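Local coordinates for protein precorrin-6y methylase (Rhodobacter capsulatus, PDB 3NJR) that probably methylates a precorrin intermediate in cobalamin biosynthesis with S-adenosylmethionine as donor, as the C-terminal domain of precorrin-6Y C5,15-methyltransferase, at residues W141-V155 and S192-R204. Sequence-based numbering, arbitrary orientation.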
ATOM      1  N   TRP A 141       2.294 -25.155 -19.819  1.00 41.67           N
ATOM      2  CA  TRP A 141       3.116 -24.638 -20.909  1.00 42.44           C
ATOM      3  C   TRP A 141       3.262 -25.573 -22.104  1.00 42.51           C
ATOM      4  O   TRP A 141       3.345 -25.107 -23.248  1.00 42.47           O
ATOM      5  CB  TRP A 141       4.482 -24.127 -20.453  1.00 42.95           C
ATOM      6  CG  TRP A 141       4.802 -22.932 -21.268  1.00 45.19           C
ATOM      7  CD1 TRP A 141       5.599 -22.871 -22.385  1.00 47.40           C
ATOM      8  CD2 TRP A 141       4.228 -21.632 -21.113  1.00 46.79           C
ATOM      9  NE1 TRP A 141       5.585 -21.592 -22.914  1.00 47.82           N
ATOM     10  CE2 TRP A 141       4.752 -20.813 -22.151  1.00 47.70           C
ATOM     11  CE3 TRP A 141       3.329 -21.073 -20.188  1.00 45.96           C
ATOM     12  CZ2 TRP A 141       4.407 -19.465 -22.286  1.00 47.92           C
ATOM     13  CZ3 TRP A 141       2.995 -19.734 -20.314  1.00 46.18           C
ATOM     14  CH2 TRP A 141       3.532 -18.943 -21.361  1.00 47.36           C
ATOM     15  N   GLU A 142       3.285 -26.881 -21.827  1.00 42.60           N
ATOM     16  CA  GLU A 142       3.407 -27.913 -22.860  1.00 42.16           C
ATOM     17  C   GLU A 142       2.094 -28.165 -23.584  1.00 41.71           C
ATOM     18  O   GLU A 142       2.097 -28.414 -24.798  1.00 42.21           O
ATOM     19  CB  GLU A 142       3.870 -29.235 -22.251  1.00 42.44           C
ATOM     20  CG  GLU A 142       5.342 -29.329 -21.927  1.00 42.98           C
ATOM     21  CD  GLU A 142       5.628 -30.207 -20.707  1.00 44.59           C
ATOM     22  OE1 GLU A 142       4.808 -31.094 -20.371  1.00 44.20           O
ATOM     23  OE2 GLU A 142       6.684 -30.002 -20.070  1.00 46.84           O
ATOM     24  N   TRP A 143       0.985 -28.107 -22.843  1.00 40.47           N
ATOM     25  CA  TRP A 143      -0.330 -28.504 -23.373  1.00 39.48           C
ATOM     26  C   TRP A 143      -1.080 -27.459 -24.181  1.00 38.68           C
ATOM     27  O   TRP A 143      -1.801 -27.799 -25.115  1.00 39.06           O
ATOM     28  CB  TRP A 143      -1.233 -28.971 -22.239  1.00 39.30           C
ATOM     29  CG  TRP A 143      -0.683 -30.132 -21.503  1.00 40.15           C
ATOM     30  CD1 TRP A 143       0.403 -30.898 -21.856  1.00 39.50           C
ATOM     31  CD2 TRP A 143      -1.189 -30.693 -20.289  1.00 40.54           C
ATOM     32  NE1 TRP A 143       0.607 -31.879 -20.926  1.00 40.55           N
ATOM     33  CE2 TRP A 143      -0.360 -31.789 -19.959  1.00 40.68           C
ATOM     34  CE3 TRP A 143      -2.259 -30.377 -19.447  1.00 41.63           C
ATOM     35  CZ2 TRP A 143      -0.576 -32.580 -18.824  1.00 40.73           C
ATOM     36  CZ3 TRP A 143      -2.479 -31.172 -18.317  1.00 41.55           C
ATOM     37  CH2 TRP A 143      -1.634 -32.253 -18.017  1.00 40.68           C
ATOM     38  N   LEU A 144      -0.892 -26.195 -23.822  1.00 37.76           N
ATOM     39  CA  LEU A 144      -1.752 -25.105 -24.256  1.00 36.62           C
ATOM     40  C   LEU A 144      -1.446 -24.617 -25.648  1.00 36.66           C
ATOM     41  O   LEU A 144      -0.295 -24.447 -26.023  1.00 36.82           O
ATOM     42  CB  LEU A 144      -1.672 -23.938 -23.265  1.00 35.88           C
ATOM     43  CG  LEU A 144      -2.785 -23.636 -22.242  1.00 34.67           C
ATOM     44  CD1 LEU A 144      -3.684 -24.805 -21.821  1.00 30.76           C
ATOM     45  CD2 LEU A 144      -2.193 -22.953 -21.011  1.00 33.28           C
ATOM     46  N   ALA A 145      -2.505 -24.403 -26.417  1.00 37.05           N
ATOM     47  CA  ALA A 145      -2.416 -23.731 -27.702  1.00 37.29           C
ATOM     48  C   ALA A 145      -1.741 -22.360 -27.522  1.00 37.31           C
ATOM     49  O   ALA A 145      -2.090 -21.599 -26.610  1.00 36.99           O
ATOM     50  CB  ALA A 145      -3.822 -23.575 -28.305  1.00 37.22           C
ATOM     51  N   PRO A 146      -0.764 -22.038 -28.384  1.00 37.54           N
ATOM     52  CA  PRO A 146      -0.119 -20.721 -28.267  1.00 37.20           C
ATOM     53  C   PRO A 146      -1.163 -19.608 -28.419  1.00 36.82           C
ATOM     54  O   PRO A 146      -2.050 -19.707 -29.289  1.00 36.97           O
ATOM     55  CB  PRO A 146       0.856 -20.710 -29.454  1.00 37.57           C
ATOM     56  CG  PRO A 146       0.207 -21.628 -30.482  1.00 37.45           C
ATOM     57  CD  PRO A 146      -0.398 -22.734 -29.637  1.00 37.61           C
ATOM     58  N   GLY A 147      -1.092 -18.589 -27.564  1.00 35.90           N
ATOM     59  CA  GLY A 147      -2.100 -17.511 -27.564  1.00 35.00           C
ATOM     60  C   GLY A 147      -3.263 -17.675 -26.588  1.00 34.24           C
ATOM     61  O   GLY A 147      -4.158 -16.817 -26.517  1.00 33.89           O
ATOM     62  N   THR A 148      -3.253 -18.787 -25.848  1.00 33.52           N
ATOM     63  CA  THR A 148      -4.239 -19.061 -24.816  1.00 32.40           C
ATOM     64  C   THR A 148      -3.881 -18.076 -23.725  1.00 32.08           C
ATOM     65  O   THR A 148      -2.704 -17.926 -23.414  1.00 31.99           O
ATOM     66  CB  THR A 148      -4.119 -20.529 -24.283  1.00 32.65           C
ATOM     67  OG1 THR A 148      -4.332 -21.468 -25.356  1.00 32.80           O
ATOM     68  CG2 THR A 148      -5.116 -20.814 -23.150  1.00 30.59           C
ATOM     69  N   ARG A 149      -4.877 -17.398 -23.157  1.00 30.99           N
ATOM     70  CA  ARG A 149      -4.617 -16.397 -22.136  1.00 29.98           C
ATOM     71  C   ARG A 149      -4.559 -17.054 -20.770  1.00 28.88           C
ATOM     72  O   ARG A 149      -5.351 -17.940 -20.485  1.00 28.62           O
ATOM     73  CB  ARG A 149      -5.665 -15.273 -22.199  1.00 30.53           C
ATOM     74  CG  ARG A 149      -5.996 -14.847 -23.652  1.00 32.48           C
ATOM     75  CD  ARG A 149      -6.946 -13.649 -23.778  1.00 34.01           C
ATOM     76  NE  ARG A 149      -8.265 -13.889 -23.200  1.00 35.27           N
ATOM     77  CZ  ARG A 149      -9.316 -14.405 -23.847  1.00 35.82           C
ATOM     78  NH1 ARG A 149     -10.466 -14.570 -23.203  1.00 34.94           N
ATOM     79  NH2 ARG A 149      -9.231 -14.772 -25.120  1.00 36.68           N
ATOM     80  N   ILE A 150      -3.597 -16.629 -19.942  1.00 28.13           N
ATOM     81  CA  ILE A 150      -3.450 -17.103 -18.551  1.00 26.78           C
ATOM     82  C   ILE A 150      -3.615 -15.972 -17.546  1.00 25.78           C
ATOM     83  O   ILE A 150      -3.095 -14.874 -17.753  1.00 25.40           O
ATOM     84  CB  ILE A 150      -2.067 -17.731 -18.254  1.00 26.88           C
ATOM     85  CG1 ILE A 150      -1.439 -18.373 -19.503  1.00 28.61           C
ATOM     86  CG2 ILE A 150      -2.162 -18.706 -17.062  1.00 27.22           C
ATOM     87  CD1 ILE A 150      -1.886 -19.787 -19.827  1.00 28.44           C
ATOM     88  N   VAL A 151      -4.328 -16.255 -16.450  1.00 24.87           N
ATOM     89  CA  VAL A 151      -4.508 -15.287 -15.377  1.00 24.16           C
ATOM     90  C   VAL A 151      -4.421 -15.985 -14.027  1.00 24.31           C
ATOM     91  O   VAL A 151      -5.127 -16.943 -13.769  1.00 23.99           O
ATOM     92  CB  VAL A 151      -5.836 -14.462 -15.536  1.00 24.06           C
ATOM     93  CG1 VAL A 151      -6.055 -13.495 -14.367  1.00 22.31           C
ATOM     94  CG2 VAL A 151      -5.842 -13.695 -16.861  1.00 22.83           C
ATOM     95  N   ALA A 152      -3.534 -15.492 -13.167  1.00 24.98           N
ATOM     96  CA  ALA A 152      -3.324 -16.092 -11.850  1.00 25.68           C
ATOM     97  C   ALA A 152      -3.270 -15.041 -10.756  1.00 26.41           C
ATOM     98  O   ALA A 152      -2.695 -13.988 -10.956  1.00 26.35           O
ATOM     99  CB  ALA A 152      -2.051 -16.890 -11.853  1.00 25.25           C
ATOM    100  N   ASN A 153      -3.884 -15.336  -9.610  1.00 28.07           N
ATOM    101  CA  ASN A 153      -3.756 -14.530  -8.382  1.00 29.31           C
ATOM    102  C   ASN A 153      -2.851 -15.236  -7.354  1.00 30.44           C
ATOM    103  O   ASN A 153      -2.941 -16.431  -7.160  1.00 30.94           O
ATOM    104  CB  ASN A 153      -5.126 -14.239  -7.765  1.00 28.62           C
ATOM    105  CG  ASN A 153      -6.100 -13.578  -8.752  1.00 29.06           C
ATOM    106  OD1 ASN A 153      -5.705 -12.793  -9.617  1.00 28.60           O
ATOM    107  ND2 ASN A 153      -7.381 -13.895  -8.612  1.00 27.04           N
ATOM    108  N   ALA A 154      -1.967 -14.493  -6.708  1.00 32.17           N
ATOM    109  CA  ALA A 154      -1.100 -15.047  -5.668  1.00 33.63           C
ATOM    110  C   ALA A 154      -1.283 -14.282  -4.356  1.00 34.60           C
ATOM    111  O   ALA A 154      -1.327 -13.056  -4.354  1.00 35.48           O
ATOM    112  CB  ALA A 154       0.338 -14.971  -6.113  1.00 33.24           C
ATOM    113  N   VAL A 155      -1.379 -14.994  -3.240  1.00 35.66           N
ATOM    114  CA  VAL A 155      -1.465 -14.318  -1.935  1.00 36.25           C
ATOM    115  C   VAL A 155      -0.392 -14.776  -0.913  1.00 36.55           C
ATOM    116  O   VAL A 155      -0.353 -14.266   0.225  1.00 37.12           O
ATOM    117  CB  VAL A 155      -2.889 -14.390  -1.350  1.00 36.07           C
ATOM    118  CG1 VAL A 155      -3.226 -15.819  -0.901  1.00 36.56           C
ATOM    119  CG2 VAL A 155      -3.042 -13.385  -0.222  1.00 37.02           C
ATOM    120  N   SER A 192      -9.867  -1.876   6.860  1.00 40.97           N
ATOM    121  CA  SER A 192      -9.680  -3.291   7.153  1.00 41.82           C
ATOM    122  C   SER A 192      -8.248  -3.646   6.811  1.00 42.02           C
ATOM    123  O   SER A 192      -7.627  -3.019   5.957  1.00 42.41           O
ATOM    124  CB  SER A 192     -10.679  -4.189   6.415  1.00 41.81           C
ATOM    125  OG  SER A 192     -10.553  -4.064   5.015  1.00 42.19           O
ATOM    126  N   ALA A 193      -7.706  -4.616   7.529  1.00 42.48           N
ATOM    127  CA  ALA A 193      -6.335  -5.014   7.329  1.00 42.61           C
ATOM    128  C   ALA A 193      -6.296  -5.995   6.158  1.00 42.79           C
ATOM    129  O   ALA A 193      -6.880  -7.091   6.227  1.00 42.81           O
ATOM    130  CB  ALA A 193      -5.798  -5.630   8.596  1.00 42.66           C
ATOM    131  N   SER A 194      -5.631  -5.589   5.078  1.00 42.70           N
ATOM    132  CA  SER A 194      -5.563  -6.418   3.864  1.00 42.81           C
ATOM    133  C   SER A 194      -4.140  -6.857   3.507  1.00 42.49           C
ATOM    134  O   SER A 194      -3.166  -6.345   4.070  1.00 42.82           O
ATOM    135  CB  SER A 194      -6.203  -5.684   2.678  1.00 42.96           C
ATOM    136  OG  SER A 194      -5.500  -4.488   2.384  1.00 42.04           O
ATOM    137  N   ARG A 195      -4.031  -7.815   2.586  1.00 41.78           N
ATOM    138  CA  ARG A 195      -2.740  -8.185   1.996  1.00 40.96           C
ATOM    139  C   ARG A 195      -2.697  -7.697   0.565  1.00 40.07           C
ATOM    140  O   ARG A 195      -3.713  -7.712  -0.122  1.00 40.44           O
ATOM    141  CB  ARG A 195      -2.564  -9.693   1.970  1.00 41.15           C
ATOM    142  CG  ARG A 195      -2.622 -10.331   3.307  1.00 42.51           C
ATOM    143  CD  ARG A 195      -2.255 -11.786   3.210  1.00 46.51           C
ATOM    144  NE  ARG A 195      -1.997 -12.304   4.553  1.00 50.72           N
ATOM    145  CZ  ARG A 195      -2.935 -12.752   5.386  1.00 51.43           C
ATOM    146  NH1 ARG A 195      -4.206 -12.773   5.002  1.00 50.99           N
ATOM    147  NH2 ARG A 195      -2.601 -13.187   6.601  1.00 51.64           N
ATOM    148  N   PRO A 196      -1.524  -7.275   0.082  1.00 39.27           N
ATOM    149  CA  PRO A 196      -1.521  -7.128  -1.377  1.00 38.27           C
ATOM    150  C   PRO A 196      -1.683  -8.508  -2.022  1.00 37.81           C
ATOM    151  O   PRO A 196      -1.380  -9.537  -1.398  1.00 37.93           O
ATOM    152  CB  PRO A 196      -0.144  -6.546  -1.682  1.00 38.32           C
ATOM    153  CG  PRO A 196       0.704  -6.949  -0.514  1.00 39.33           C
ATOM    154  CD  PRO A 196      -0.188  -7.131   0.683  1.00 38.72           C
ATOM    155  N   GLN A 197      -2.200  -8.534  -3.242  1.00 36.82           N
ATOM    156  CA  GLN A 197      -2.313  -9.765  -4.003  1.00 35.33           C
ATOM    157  C   GLN A 197      -1.601  -9.465  -5.313  1.00 34.69           C
ATOM    158  O   GLN A 197      -1.680  -8.348  -5.834  1.00 34.18           O
ATOM    159  CB  GLN A 197      -3.789 -10.123  -4.224  1.00 35.25           C
ATOM    160  CG  GLN A 197      -4.135 -11.613  -4.071  1.00 35.84           C
ATOM    161  CD  GLN A 197      -5.608 -11.878  -3.680  1.00 35.76           C
ATOM    162  OE1 GLN A 197      -6.064 -11.512  -2.592  1.00 34.38           O
ATOM    163  NE2 GLN A 197      -6.336 -12.556  -4.564  1.00 36.66           N
ATOM    164  N   LEU A 198      -0.861 -10.439  -5.823  1.00 33.75           N
ATOM    165  CA  LEU A 198      -0.247 -10.284  -7.128  1.00 32.79           C
ATOM    166  C   LEU A 198      -1.087 -10.993  -8.180  1.00 31.95           C
ATOM    167  O   LEU A 198      -1.698 -12.026  -7.908  1.00 31.46           O
ATOM    168  CB  LEU A 198       1.199 -10.776  -7.121  1.00 33.04           C
ATOM    169  CG  LEU A 198       2.292  -9.695  -7.164  1.00 33.49           C
ATOM    170  CD1 LEU A 198       2.210  -8.744  -5.982  1.00 33.55           C
ATOM    171  CD2 LEU A 198       3.687 -10.324  -7.267  1.00 33.48           C
ATOM    172  N   GLN A 199      -1.151 -10.404  -9.367  1.00 30.89           N
ATOM    173  CA  GLN A 199      -1.930 -10.974 -10.447  1.00 29.58           C
ATOM    174  C   GLN A 199      -1.138 -10.910 -11.731  1.00 29.33           C
ATOM    175  O   GLN A 199      -0.719  -9.835 -12.172  1.00 29.54           O
ATOM    176  CB  GLN A 199      -3.275 -10.269 -10.610  1.00 29.03           C
ATOM    177  CG  GLN A 199      -4.141 -10.867 -11.726  1.00 27.46           C
ATOM    178  CD  GLN A 199      -5.315  -9.980 -12.129  1.00 24.75           C
ATOM    179  OE1 GLN A 199      -5.146  -9.019 -12.872  1.00 22.34           O
ATOM    180  NE2 GLN A 199      -6.514 -10.331 -11.668  1.00 23.09           N
ATOM    181  N   TRP A 200      -0.925 -12.074 -12.321  1.00 28.56           N
ATOM    182  CA  TRP A 200      -0.279 -12.121 -13.595  1.00 28.40           C
ATOM    183  C   TRP A 200      -1.296 -12.390 -14.687  1.00 28.86           C
ATOM    184  O   TRP A 200      -2.277 -13.153 -14.519  1.00 28.66           O
ATOM    185  CB  TRP A 200       0.837 -13.158 -13.606  1.00 28.01           C
ATOM    186  CG  TRP A 200       1.518 -13.265 -14.942  1.00 28.57           C
ATOM    187  CD1 TRP A 200       2.166 -12.267 -15.629  1.00 27.89           C
ATOM    188  CD2 TRP A 200       1.607 -14.436 -15.761  1.00 29.58           C
ATOM    189  NE1 TRP A 200       2.651 -12.748 -16.831  1.00 27.96           N
ATOM    190  CE2 TRP A 200       2.331 -14.075 -16.935  1.00 29.04           C
ATOM    191  CE3 TRP A 200       1.158 -15.762 -15.614  1.00 30.29           C
ATOM    192  CZ2 TRP A 200       2.617 -14.989 -17.953  1.00 29.87           C
ATOM    193  CZ3 TRP A 200       1.448 -16.681 -16.626  1.00 32.44           C
ATOM    194  CH2 TRP A 200       2.174 -16.281 -17.790  1.00 31.85           C
ATOM    195  N   SER A 201      -1.051 -11.757 -15.820  1.00 28.94           N
ATOM    196  CA  SER A 201      -1.906 -11.905 -16.956  1.00 29.67           C
ATOM    197  C   SER A 201      -0.975 -11.977 -18.172  1.00 30.72           C
ATOM    198  O   SER A 201      -0.259 -11.016 -18.482  1.00 31.11           O
ATOM    199  CB  SER A 201      -2.864 -10.713 -17.008  1.00 29.12           C
ATOM    200  OG  SER A 201      -3.648 -10.732 -18.171  1.00 29.83           O
ATOM    201  N   GLY A 202      -0.947 -13.135 -18.824  1.00 31.38           N
ATOM    202  CA  GLY A 202      -0.116 -13.334 -20.005  1.00 32.62           C
ATOM    203  C   GLY A 202      -0.744 -14.307 -20.977  1.00 33.63           C
ATOM    204  O   GLY A 202      -1.931 -14.562 -20.922  1.00 32.95           O
ATOM    205  N   GLN A 203       0.065 -14.859 -21.872  1.00 35.66           N
ATOM    206  CA  GLN A 203      -0.437 -15.832 -22.846  1.00 37.38           C
ATOM    207  C   GLN A 203       0.625 -16.799 -23.379  1.00 37.83           C
ATOM    208  O   GLN A 203       1.789 -16.422 -23.442  1.00 38.47           O
ATOM    209  CB  GLN A 203      -1.107 -15.104 -24.000  1.00 37.27           C
ATOM    210  CG  GLN A 203      -0.165 -14.363 -24.873  1.00 39.55           C
ATOM    211  CD  GLN A 203      -0.854 -13.886 -26.113  1.00 43.33           C
ATOM    212  OE1 GLN A 203      -1.957 -13.322 -26.048  1.00 43.39           O
ATOM    213  NE2 GLN A 203      -0.225 -14.125 -27.271  1.00 44.29           N
ATOM    214  N   ARG A 204       0.192 -18.039 -23.682  1.00 38.77           N
ATOM    215  CA  ARG A 204       0.860 -19.102 -24.513  1.00 39.98           C
ATOM    216  C   ARG A 204       1.116 -20.448 -23.796  1.00 40.09           C
ATOM    217  O   ARG A 204       1.186 -21.526 -24.429  1.00 39.88           O
ATOM    218  CB  ARG A 204       2.110 -18.624 -25.281  1.00 40.43           C
ATOM    219  CG  ARG A 204       1.769 -17.786 -26.491  1.00 43.78           C
ATOM    220  CD  ARG A 204       2.805 -16.691 -26.712  1.00 52.11           C
ATOM    221  NE  ARG A 204       3.671 -16.945 -27.869  1.00 57.21           N
ATOM    222  CZ  ARG A 204       3.367 -16.612 -29.125  1.00 59.72           C
ATOM    223  NH1 ARG A 204       2.206 -16.019 -29.404  1.00 60.31           N
ATOM    224  NH2 ARG A 204       4.224 -16.870 -30.110  1.00 60.57           N
TER
HETATM  225  O   HOH W   1       3.374 -22.679 -24.750  1.00 37.30           O
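Ile150, Ala152 and Ala154 pair with Gly202, Trp200 and Leu198 as the hydrogen-bonded sites of an antiparallel ladder. It joins strand 149-154 to strand 197-203, their directions 166° apart. The fold is that of class I S-adenosylmethionine-dependent methyltransferases, with sheet order 3-2-1-4-5-7-6. Here the parallel part of the sheet meets its antiparallel end.

Each of the three pairs is held by two backbone bonds. Arg204 N continues the ladder to Thr148 O (2.9 Å).

On the face of Ile150 and Ala152, the Trp200 indole has CG anti to its backbone N (chi1 178°). This brings CZ3 to 4.0 Å from Ile150 CB. The same ring carries Gly202 N over its centre, 3.9 Å above the plane. Trp141 meets the edge of this indole through CZ3, 4.4 Å from Trp200 CH2. One face of the Trp141 ring, near its rim, takes the C-terminal Arg204 C.

On the other face, the Asn153 and Gln199 side chains run alongside each other, their amide planes 21° apart. Gln199 NE2 gives Asn153 OD1 a weak hydrogen bond. Val151 CG1 lies near Gln199 NE2, while its CG2 meets Ser201 OG.

Further out, helix 157-170 packs on Ala152 and Ala154, and helix 41-51 on Val151 and Gln199. Trp200 NE1 makes a hydrogen bond to Gly171 O, which helps to hold the indole in place. The Asn153 side chain lies about 7 Å from the bound S-adenosyl-L-homocysteine. Before the strand, a type II turn runs from Ala145 to Thr148, where Ala145 O accepts from both Thr148 N and Thr148 OG1, the latter at 2.6 Å.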